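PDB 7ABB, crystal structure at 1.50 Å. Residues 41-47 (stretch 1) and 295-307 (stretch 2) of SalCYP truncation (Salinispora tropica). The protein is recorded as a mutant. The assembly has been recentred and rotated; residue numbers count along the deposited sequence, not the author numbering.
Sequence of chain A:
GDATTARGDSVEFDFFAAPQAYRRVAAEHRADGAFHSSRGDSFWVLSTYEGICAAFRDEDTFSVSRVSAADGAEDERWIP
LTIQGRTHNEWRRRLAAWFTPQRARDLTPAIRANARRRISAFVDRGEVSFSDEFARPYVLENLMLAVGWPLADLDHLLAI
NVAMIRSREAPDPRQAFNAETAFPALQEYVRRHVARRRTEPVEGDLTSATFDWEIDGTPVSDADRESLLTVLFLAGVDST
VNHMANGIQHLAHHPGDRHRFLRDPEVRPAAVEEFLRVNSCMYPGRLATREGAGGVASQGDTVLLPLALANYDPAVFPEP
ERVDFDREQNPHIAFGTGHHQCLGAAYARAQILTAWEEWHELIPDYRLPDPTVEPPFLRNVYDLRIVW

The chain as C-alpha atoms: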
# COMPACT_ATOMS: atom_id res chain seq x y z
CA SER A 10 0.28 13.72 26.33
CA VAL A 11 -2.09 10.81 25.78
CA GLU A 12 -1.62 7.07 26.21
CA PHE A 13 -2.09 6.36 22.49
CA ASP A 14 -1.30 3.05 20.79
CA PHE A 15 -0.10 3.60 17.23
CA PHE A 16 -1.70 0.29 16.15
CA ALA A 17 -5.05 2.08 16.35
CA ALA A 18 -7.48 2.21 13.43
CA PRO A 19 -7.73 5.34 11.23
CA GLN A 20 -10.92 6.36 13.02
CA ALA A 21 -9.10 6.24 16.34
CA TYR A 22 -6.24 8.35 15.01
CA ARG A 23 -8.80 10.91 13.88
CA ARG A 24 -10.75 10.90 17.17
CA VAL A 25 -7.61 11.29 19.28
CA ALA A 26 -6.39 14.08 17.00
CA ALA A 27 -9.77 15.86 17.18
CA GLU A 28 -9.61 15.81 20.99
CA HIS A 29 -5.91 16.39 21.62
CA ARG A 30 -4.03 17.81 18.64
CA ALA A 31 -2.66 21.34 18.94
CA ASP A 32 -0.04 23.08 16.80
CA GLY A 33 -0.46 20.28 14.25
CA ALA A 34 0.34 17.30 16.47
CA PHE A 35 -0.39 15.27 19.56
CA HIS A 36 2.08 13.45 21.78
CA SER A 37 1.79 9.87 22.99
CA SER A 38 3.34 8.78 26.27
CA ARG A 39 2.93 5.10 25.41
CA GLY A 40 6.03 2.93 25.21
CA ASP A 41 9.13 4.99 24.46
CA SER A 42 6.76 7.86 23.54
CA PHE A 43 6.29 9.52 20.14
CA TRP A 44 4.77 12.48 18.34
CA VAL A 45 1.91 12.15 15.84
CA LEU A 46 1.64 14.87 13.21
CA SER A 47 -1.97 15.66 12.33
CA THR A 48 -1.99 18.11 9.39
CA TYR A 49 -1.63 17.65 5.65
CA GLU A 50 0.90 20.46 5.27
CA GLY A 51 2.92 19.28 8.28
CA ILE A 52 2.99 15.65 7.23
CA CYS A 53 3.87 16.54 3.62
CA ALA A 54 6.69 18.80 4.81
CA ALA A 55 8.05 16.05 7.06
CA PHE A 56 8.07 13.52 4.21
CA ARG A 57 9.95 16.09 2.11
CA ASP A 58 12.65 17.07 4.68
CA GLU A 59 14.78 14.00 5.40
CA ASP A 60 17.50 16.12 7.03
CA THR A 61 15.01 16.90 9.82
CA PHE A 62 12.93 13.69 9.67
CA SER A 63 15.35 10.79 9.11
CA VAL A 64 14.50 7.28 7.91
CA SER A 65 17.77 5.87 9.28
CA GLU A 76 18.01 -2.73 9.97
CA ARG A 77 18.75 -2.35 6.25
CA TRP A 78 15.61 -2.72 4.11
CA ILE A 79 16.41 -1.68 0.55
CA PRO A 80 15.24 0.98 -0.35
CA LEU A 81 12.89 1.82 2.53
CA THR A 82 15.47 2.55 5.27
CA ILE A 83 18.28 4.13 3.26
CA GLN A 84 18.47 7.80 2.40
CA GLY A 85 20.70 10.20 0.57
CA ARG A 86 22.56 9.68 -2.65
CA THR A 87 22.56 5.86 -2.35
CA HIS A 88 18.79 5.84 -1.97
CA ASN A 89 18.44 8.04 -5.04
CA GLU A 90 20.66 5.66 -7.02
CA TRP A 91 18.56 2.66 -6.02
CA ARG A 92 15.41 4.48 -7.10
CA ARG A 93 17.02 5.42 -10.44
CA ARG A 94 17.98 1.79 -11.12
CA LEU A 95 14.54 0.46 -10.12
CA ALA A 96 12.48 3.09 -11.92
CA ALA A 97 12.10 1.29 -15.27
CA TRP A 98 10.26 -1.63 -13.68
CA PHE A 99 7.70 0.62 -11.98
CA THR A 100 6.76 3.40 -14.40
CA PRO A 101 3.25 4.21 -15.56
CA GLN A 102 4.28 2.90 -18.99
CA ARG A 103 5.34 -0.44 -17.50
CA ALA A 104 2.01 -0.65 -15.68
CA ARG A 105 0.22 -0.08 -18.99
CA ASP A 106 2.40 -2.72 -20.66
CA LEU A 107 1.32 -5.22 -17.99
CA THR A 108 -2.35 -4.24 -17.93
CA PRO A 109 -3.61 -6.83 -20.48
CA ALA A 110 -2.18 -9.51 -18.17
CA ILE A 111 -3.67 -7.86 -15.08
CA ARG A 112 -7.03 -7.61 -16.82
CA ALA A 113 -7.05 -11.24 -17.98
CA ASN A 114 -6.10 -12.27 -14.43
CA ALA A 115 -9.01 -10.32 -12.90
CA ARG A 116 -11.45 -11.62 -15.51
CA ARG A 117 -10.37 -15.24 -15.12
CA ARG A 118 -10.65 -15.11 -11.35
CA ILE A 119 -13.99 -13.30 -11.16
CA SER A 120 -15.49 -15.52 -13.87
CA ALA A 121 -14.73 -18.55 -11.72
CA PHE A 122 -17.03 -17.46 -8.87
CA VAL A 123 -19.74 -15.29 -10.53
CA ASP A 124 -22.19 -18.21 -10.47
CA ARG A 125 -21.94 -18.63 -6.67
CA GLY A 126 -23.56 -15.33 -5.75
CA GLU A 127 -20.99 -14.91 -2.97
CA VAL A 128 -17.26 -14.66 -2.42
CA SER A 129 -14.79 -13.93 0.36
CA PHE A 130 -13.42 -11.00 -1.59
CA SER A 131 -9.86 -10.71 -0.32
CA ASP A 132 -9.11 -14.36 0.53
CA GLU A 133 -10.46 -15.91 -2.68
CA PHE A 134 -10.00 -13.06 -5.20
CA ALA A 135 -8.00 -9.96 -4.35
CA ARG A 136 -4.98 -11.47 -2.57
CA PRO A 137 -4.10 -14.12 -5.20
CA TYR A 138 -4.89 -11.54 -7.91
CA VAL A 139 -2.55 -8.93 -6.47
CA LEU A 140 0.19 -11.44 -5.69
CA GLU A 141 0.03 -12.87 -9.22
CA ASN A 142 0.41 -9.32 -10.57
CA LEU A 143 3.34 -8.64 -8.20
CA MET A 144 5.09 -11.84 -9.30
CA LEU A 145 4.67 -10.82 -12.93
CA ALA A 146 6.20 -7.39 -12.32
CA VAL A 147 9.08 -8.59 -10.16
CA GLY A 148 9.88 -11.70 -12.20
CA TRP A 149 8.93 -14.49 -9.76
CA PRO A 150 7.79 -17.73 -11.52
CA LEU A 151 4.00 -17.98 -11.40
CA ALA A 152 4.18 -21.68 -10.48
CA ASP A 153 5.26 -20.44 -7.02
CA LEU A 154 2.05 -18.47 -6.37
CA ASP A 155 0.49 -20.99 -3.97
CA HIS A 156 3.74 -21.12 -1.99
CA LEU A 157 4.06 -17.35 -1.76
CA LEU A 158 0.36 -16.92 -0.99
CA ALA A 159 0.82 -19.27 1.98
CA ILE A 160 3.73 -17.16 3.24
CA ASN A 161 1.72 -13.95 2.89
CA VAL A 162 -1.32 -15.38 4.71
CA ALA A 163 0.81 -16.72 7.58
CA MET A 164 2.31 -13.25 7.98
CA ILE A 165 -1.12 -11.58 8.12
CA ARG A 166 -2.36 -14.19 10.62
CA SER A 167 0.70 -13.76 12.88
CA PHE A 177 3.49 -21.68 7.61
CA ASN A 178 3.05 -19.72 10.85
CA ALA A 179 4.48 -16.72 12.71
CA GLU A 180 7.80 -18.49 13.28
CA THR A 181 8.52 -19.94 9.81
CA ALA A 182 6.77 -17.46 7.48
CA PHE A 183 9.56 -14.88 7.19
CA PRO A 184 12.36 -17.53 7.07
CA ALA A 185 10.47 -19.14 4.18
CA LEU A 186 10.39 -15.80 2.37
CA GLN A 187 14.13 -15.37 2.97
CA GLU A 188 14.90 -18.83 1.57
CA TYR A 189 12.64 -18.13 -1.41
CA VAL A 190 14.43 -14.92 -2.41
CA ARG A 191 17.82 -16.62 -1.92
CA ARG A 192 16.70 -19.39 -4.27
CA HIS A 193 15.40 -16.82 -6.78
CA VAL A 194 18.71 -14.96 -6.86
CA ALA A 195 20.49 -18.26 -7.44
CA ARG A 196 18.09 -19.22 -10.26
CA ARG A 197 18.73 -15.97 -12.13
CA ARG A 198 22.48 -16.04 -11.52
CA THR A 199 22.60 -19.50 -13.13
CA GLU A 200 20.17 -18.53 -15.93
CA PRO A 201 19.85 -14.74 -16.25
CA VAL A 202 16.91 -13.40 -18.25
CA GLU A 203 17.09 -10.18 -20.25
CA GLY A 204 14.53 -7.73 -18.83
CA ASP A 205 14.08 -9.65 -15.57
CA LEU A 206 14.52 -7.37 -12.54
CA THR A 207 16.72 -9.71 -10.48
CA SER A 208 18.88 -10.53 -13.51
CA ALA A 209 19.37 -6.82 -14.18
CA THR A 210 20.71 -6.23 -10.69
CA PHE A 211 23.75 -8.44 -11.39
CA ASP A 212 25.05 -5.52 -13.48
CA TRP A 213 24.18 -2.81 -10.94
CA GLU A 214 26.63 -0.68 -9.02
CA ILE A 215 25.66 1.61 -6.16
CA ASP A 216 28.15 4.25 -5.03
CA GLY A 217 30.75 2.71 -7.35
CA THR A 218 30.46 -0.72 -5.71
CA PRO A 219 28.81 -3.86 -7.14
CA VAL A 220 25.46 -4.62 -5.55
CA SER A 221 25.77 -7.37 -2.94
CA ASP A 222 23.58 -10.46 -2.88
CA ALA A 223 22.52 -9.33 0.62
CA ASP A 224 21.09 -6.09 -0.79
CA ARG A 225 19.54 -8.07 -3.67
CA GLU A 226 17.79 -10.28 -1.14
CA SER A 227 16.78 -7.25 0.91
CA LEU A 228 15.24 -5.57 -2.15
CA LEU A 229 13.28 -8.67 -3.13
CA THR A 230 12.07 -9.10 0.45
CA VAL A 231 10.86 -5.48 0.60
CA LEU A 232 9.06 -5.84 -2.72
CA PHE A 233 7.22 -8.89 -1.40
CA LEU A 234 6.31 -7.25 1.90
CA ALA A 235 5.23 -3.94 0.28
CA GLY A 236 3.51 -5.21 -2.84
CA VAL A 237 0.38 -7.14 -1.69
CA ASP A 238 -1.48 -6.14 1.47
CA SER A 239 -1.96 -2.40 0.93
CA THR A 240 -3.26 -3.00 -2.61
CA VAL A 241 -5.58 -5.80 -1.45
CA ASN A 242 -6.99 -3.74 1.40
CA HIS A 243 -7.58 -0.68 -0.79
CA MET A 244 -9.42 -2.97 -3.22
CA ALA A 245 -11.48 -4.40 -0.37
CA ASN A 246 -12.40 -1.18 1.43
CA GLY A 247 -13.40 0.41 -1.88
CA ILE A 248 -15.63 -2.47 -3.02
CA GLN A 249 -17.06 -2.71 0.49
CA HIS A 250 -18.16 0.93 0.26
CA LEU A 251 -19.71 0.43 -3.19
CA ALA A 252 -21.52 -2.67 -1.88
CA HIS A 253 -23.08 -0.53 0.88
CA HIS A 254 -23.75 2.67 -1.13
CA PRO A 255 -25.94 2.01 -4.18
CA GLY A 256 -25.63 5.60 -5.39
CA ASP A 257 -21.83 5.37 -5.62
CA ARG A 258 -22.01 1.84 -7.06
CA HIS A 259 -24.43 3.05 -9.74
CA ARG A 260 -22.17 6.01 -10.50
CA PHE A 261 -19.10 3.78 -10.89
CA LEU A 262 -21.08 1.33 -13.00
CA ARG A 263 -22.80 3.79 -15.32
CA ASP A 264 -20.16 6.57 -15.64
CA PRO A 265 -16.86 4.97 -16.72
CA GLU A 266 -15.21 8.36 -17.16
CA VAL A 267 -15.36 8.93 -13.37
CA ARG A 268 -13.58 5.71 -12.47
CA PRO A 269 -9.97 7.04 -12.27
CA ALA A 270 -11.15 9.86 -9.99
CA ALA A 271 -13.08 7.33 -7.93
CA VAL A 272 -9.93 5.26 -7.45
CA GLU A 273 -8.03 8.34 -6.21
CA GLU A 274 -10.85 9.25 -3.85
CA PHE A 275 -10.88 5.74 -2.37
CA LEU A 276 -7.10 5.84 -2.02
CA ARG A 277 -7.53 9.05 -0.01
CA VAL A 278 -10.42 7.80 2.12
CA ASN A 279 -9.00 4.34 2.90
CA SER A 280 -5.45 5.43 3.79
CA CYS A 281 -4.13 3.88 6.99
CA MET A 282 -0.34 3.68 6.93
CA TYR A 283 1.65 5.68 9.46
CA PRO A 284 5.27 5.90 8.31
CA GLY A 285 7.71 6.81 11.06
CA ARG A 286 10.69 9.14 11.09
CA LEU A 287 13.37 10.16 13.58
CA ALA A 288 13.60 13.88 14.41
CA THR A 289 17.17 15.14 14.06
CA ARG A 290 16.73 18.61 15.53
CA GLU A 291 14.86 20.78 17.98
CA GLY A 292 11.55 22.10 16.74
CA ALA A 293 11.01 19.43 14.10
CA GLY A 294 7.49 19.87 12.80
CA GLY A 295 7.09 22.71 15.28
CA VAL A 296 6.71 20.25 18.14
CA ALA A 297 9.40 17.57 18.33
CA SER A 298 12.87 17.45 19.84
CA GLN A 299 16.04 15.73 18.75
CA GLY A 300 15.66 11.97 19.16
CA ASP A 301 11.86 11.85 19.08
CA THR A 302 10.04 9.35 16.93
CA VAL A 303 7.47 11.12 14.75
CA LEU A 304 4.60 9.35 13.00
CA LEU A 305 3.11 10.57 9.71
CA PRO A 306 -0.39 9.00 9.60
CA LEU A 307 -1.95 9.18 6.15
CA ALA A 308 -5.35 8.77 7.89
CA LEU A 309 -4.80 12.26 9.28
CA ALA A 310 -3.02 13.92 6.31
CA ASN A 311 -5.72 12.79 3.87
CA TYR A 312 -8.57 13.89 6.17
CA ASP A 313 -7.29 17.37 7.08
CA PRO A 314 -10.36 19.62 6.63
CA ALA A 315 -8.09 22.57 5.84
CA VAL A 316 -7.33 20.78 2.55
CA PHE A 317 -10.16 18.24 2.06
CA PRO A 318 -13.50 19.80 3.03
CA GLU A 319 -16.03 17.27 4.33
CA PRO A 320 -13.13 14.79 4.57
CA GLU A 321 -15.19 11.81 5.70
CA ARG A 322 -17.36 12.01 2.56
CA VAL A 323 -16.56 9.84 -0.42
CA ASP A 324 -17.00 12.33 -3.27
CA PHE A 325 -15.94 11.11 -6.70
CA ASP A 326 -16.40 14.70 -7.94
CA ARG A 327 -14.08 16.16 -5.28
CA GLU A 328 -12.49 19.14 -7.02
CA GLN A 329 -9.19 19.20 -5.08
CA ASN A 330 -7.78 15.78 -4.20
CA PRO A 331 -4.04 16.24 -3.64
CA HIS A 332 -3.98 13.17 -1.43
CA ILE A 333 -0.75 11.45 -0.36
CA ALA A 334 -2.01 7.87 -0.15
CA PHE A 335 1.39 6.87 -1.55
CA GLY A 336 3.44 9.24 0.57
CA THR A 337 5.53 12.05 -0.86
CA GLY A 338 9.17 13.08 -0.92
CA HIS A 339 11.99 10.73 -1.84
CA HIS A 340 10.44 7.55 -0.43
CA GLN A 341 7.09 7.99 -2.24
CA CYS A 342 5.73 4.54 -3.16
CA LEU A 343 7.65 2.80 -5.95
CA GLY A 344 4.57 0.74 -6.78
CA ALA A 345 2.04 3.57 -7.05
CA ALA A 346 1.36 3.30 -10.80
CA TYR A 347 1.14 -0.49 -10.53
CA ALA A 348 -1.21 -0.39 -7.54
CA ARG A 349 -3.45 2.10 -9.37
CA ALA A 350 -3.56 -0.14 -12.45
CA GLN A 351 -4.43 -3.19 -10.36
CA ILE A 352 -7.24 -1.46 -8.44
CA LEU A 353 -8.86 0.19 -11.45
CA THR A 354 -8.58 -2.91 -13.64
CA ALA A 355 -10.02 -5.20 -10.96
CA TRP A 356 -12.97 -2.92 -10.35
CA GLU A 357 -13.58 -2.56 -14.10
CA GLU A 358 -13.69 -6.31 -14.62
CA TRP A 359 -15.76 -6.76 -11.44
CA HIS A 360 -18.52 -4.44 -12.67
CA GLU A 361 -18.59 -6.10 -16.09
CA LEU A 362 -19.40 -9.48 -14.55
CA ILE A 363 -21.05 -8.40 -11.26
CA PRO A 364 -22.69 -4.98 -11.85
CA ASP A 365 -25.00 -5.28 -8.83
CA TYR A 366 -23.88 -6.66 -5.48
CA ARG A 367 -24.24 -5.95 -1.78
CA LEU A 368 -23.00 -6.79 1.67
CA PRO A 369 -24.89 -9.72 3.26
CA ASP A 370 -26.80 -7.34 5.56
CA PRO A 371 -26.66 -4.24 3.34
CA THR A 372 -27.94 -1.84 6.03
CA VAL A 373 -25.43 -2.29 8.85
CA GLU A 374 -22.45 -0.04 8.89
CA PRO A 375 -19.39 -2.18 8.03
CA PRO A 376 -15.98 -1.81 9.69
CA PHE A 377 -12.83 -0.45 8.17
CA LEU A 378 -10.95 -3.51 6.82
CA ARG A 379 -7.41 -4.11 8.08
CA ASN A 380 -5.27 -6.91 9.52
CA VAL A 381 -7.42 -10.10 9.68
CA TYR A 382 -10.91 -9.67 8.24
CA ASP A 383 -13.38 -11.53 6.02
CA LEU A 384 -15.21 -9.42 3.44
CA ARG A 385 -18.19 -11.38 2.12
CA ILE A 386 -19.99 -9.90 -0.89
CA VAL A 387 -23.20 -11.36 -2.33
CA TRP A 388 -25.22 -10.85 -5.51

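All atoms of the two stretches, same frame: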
# COMPACT_ATOMS: atom_id res chain seq x y z
N ASP A 41 8.05 4.01 24.44
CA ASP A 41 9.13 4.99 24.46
C ASP A 41 8.67 6.40 24.14
O ASP A 41 9.49 7.32 24.15
CB ASP A 41 10.22 4.57 23.47
CG ASP A 41 10.87 3.25 23.84
OD1 ASP A 41 10.92 2.92 25.04
OD2 ASP A 41 11.33 2.54 22.91
N SER A 42 7.38 6.58 23.85
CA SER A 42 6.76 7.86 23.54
C SER A 42 7.04 8.25 22.10
O SER A 42 8.00 7.76 21.49
CB SER A 42 7.25 8.96 24.49
OG SER A 42 8.45 9.56 24.01
N PHE A 43 6.18 9.10 21.54
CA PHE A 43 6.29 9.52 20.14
C PHE A 43 5.32 10.65 19.86
O PHE A 43 4.28 10.79 20.53
CB PHE A 43 6.05 8.35 19.17
CG PHE A 43 4.72 7.66 19.33
CD1 PHE A 43 4.58 6.60 20.22
CD2 PHE A 43 3.61 8.04 18.57
CE1 PHE A 43 3.36 5.94 20.36
CE2 PHE A 43 2.40 7.39 18.72
CZ PHE A 43 2.27 6.35 19.61
N TRP A 44 5.66 11.45 18.87
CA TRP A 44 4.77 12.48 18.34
C TRP A 44 3.99 11.95 17.14
O TRP A 44 4.49 11.12 16.37
CB TRP A 44 5.56 13.72 17.93
CG TRP A 44 5.97 14.58 19.09
CD1 TRP A 44 7.17 14.58 19.75
CD2 TRP A 44 5.17 15.60 19.74
NE1 TRP A 44 7.17 15.52 20.76
CE2 TRP A 44 5.96 16.16 20.76
CE3 TRP A 44 3.88 16.09 19.54
CZ2 TRP A 44 5.50 17.18 21.59
CZ3 TRP A 44 3.42 17.10 20.36
CH2 TRP A 44 4.23 17.63 21.37
N VAL A 45 2.77 12.44 16.99
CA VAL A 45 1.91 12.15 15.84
C VAL A 45 1.54 13.46 15.18
O VAL A 45 0.78 14.26 15.75
CB VAL A 45 0.65 11.37 16.26
CG1 VAL A 45 -0.18 11.04 15.03
CG2 VAL A 45 1.02 10.11 17.02
N LEU A 46 2.06 13.70 13.98
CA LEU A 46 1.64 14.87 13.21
C LEU A 46 0.22 14.67 12.69
O LEU A 46 -0.19 13.55 12.38
CB LEU A 46 2.59 15.14 12.05
CG LEU A 46 4.04 15.39 12.46
CD1 LEU A 46 4.82 15.92 11.28
CD2 LEU A 46 4.22 16.38 13.62
N SER A 47 -0.54 15.77 12.63
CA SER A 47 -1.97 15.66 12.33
C SER A 47 -2.46 16.52 11.17
O SER A 47 -3.67 16.51 10.90
CB SER A 47 -2.78 16.02 13.57
OG SER A 47 -2.62 17.40 13.87
N GLY A 295 7.59 21.78 14.30
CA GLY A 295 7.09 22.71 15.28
C GLY A 295 6.98 22.16 16.68
O GLY A 295 6.77 22.95 17.62
N VAL A 296 7.12 20.85 16.88
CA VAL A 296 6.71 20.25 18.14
C VAL A 296 7.74 19.30 18.73
O VAL A 296 7.78 19.12 19.95
CB VAL A 296 5.37 19.51 17.96
CG1 VAL A 296 4.28 20.50 17.59
CG2 VAL A 296 5.46 18.38 16.94
N ALA A 297 8.56 18.67 17.89
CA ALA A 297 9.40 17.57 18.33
C ALA A 297 10.79 18.06 18.69
O ALA A 297 11.19 19.18 18.38
CB ALA A 297 9.48 16.46 17.27
N SER A 298 11.50 17.21 19.42
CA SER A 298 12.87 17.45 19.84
C SER A 298 13.79 16.39 19.24
O SER A 298 13.35 15.32 18.79
CB SER A 298 13.02 17.44 21.36
OG SER A 298 12.25 18.50 21.95
N GLN A 299 15.07 16.70 19.24
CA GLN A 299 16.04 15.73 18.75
C GLN A 299 15.86 14.40 19.46
O GLN A 299 15.81 14.34 20.69
CB GLN A 299 17.45 16.27 18.95
CG GLN A 299 18.53 15.29 18.53
CD GLN A 299 18.86 14.27 19.60
OE1 GLN A 299 19.11 14.61 20.77
NE2 GLN A 299 18.88 13.00 19.20
N GLY A 300 15.76 13.33 18.66
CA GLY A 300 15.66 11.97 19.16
C GLY A 300 14.25 11.43 19.25
O GLY A 300 14.09 10.24 19.51
N ASP A 301 13.24 12.28 19.05
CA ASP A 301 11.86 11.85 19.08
C ASP A 301 11.51 11.06 17.83
O ASP A 301 11.89 11.42 16.71
CB ASP A 301 10.91 13.04 19.16
CG ASP A 301 10.84 13.69 20.54
OD1 ASP A 301 11.19 13.02 21.54
OD2 ASP A 301 10.45 14.87 20.63
N THR A 302 10.74 10.00 18.03
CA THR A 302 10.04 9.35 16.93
C THR A 302 8.82 10.18 16.57
O THR A 302 8.11 10.67 17.46
CB THR A 302 9.64 7.94 17.33
OG1 THR A 302 10.83 7.18 17.57
CG2 THR A 302 8.80 7.26 16.26
N VAL A 303 8.60 10.37 15.27
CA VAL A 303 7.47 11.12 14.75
C VAL A 303 6.73 10.25 13.75
O VAL A 303 7.32 9.77 12.79
CB VAL A 303 7.91 12.44 14.09
CG1 VAL A 303 6.72 13.24 13.62
CG2 VAL A 303 8.74 13.27 15.05
N LEU A 304 5.43 10.09 13.94
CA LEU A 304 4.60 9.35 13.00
C LEU A 304 3.88 10.29 12.05
O LEU A 304 3.45 11.39 12.43
CB LEU A 304 3.58 8.47 13.72
CG LEU A 304 4.13 7.45 14.72
CD1 LEU A 304 3.02 6.49 15.12
CD2 LEU A 304 5.32 6.71 14.14
N LEU A 305 3.68 9.81 10.82
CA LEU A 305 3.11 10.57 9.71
C LEU A 305 1.86 9.85 9.21
O LEU A 305 1.86 9.30 8.09
CB LEU A 305 4.14 10.75 8.60
CG LEU A 305 5.48 11.38 9.03
CD1 LEU A 305 6.39 11.54 7.80
CD2 LEU A 305 5.26 12.68 9.69
N PRO A 306 0.78 9.83 9.99
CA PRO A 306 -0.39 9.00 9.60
C PRO A 306 -1.11 9.58 8.39
O PRO A 306 -1.62 10.71 8.42
CB PRO A 306 -1.27 9.01 10.85
CG PRO A 306 -0.86 10.28 11.57
CD PRO A 306 0.61 10.39 11.34
N LEU A 307 -1.22 8.76 7.34
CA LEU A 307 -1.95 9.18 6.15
C LEU A 307 -3.44 9.34 6.44
O LEU A 307 -4.13 10.10 5.75
CB LEU A 307 -1.71 8.17 5.02
CG LEU A 307 -0.23 7.91 4.69
CD1 LEU A 307 -0.16 6.98 3.48
CD2 LEU A 307 0.50 9.23 4.43
O HOH W 1 10.33 9.21 20.73
O HOH W 2 8.49 11.66 22.25
O HOH W 3 9.45 15.83 22.87

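Two short parallel strands, 250 or more residues apart in sequence, illustrate how backbone pairing sets a register that side chains then exploit. Strand 43-46 runs beside strand 302-304 at 27°, and together the two stretches bury 617 Å².

At the start of stretch 1, where the pairing has not yet closed, water fills the gap. One molecule donates to Ser 42 O and accepts from Thr 302 N, both at 2.8 Å; another donates to Ser 42 OG (2.7 Å) and, weakly, to Asp 301 OD1 (3.1 Å). The CE2 atom of the Phe 43 ring lies 3.8 Å from Leu 304 CD1, an apolar contact.

Trp 44 is the centre of the contact, and the residue most covered by it. Trp 44 N donates to Thr 302 O (2.9 Å) and Trp 44 O accepts from Leu 304 N (2.8 Å), the alternation typical of parallel pairing. Its indole lies beneath Val 296 and Ala 297: Val 296 CB sits 3.9 Å from the centroid of the six-membered ring, almost on the ring normal. At the ring edge, a water accepts from Trp 44 NE1 (3.1 Å) and donates to Asp 301 OD2 (2.6 Å). Asp 301 OD2 also accepts a hydrogen bond from Ser 298 N (2.8 Å), bracing the type II turn from Ser 298 to Asp 301, in which the positive phi of Gly 300 suits glycine.

Val 45 and Leu 304 share the face opposite the one that carries Trp 44 and Val 303; Val 45 CG1 packs 3.6 Å from Pro 306 CG. Leu 46 completes the ladder, Leu 46 N donating to Leu 304 O (3.1 Å). Its branched side chain meets Val 303 (Leu 46 CG to Val 303 CG1, 3.6 Å) and Leu 305 (Leu 46 CD1 to Leu 305 CD2, 3.6 Å). Leu 46 O, buried against the Pro 306 ring, finds no polar partner: proline offers no amide hydrogen to continue the ladder.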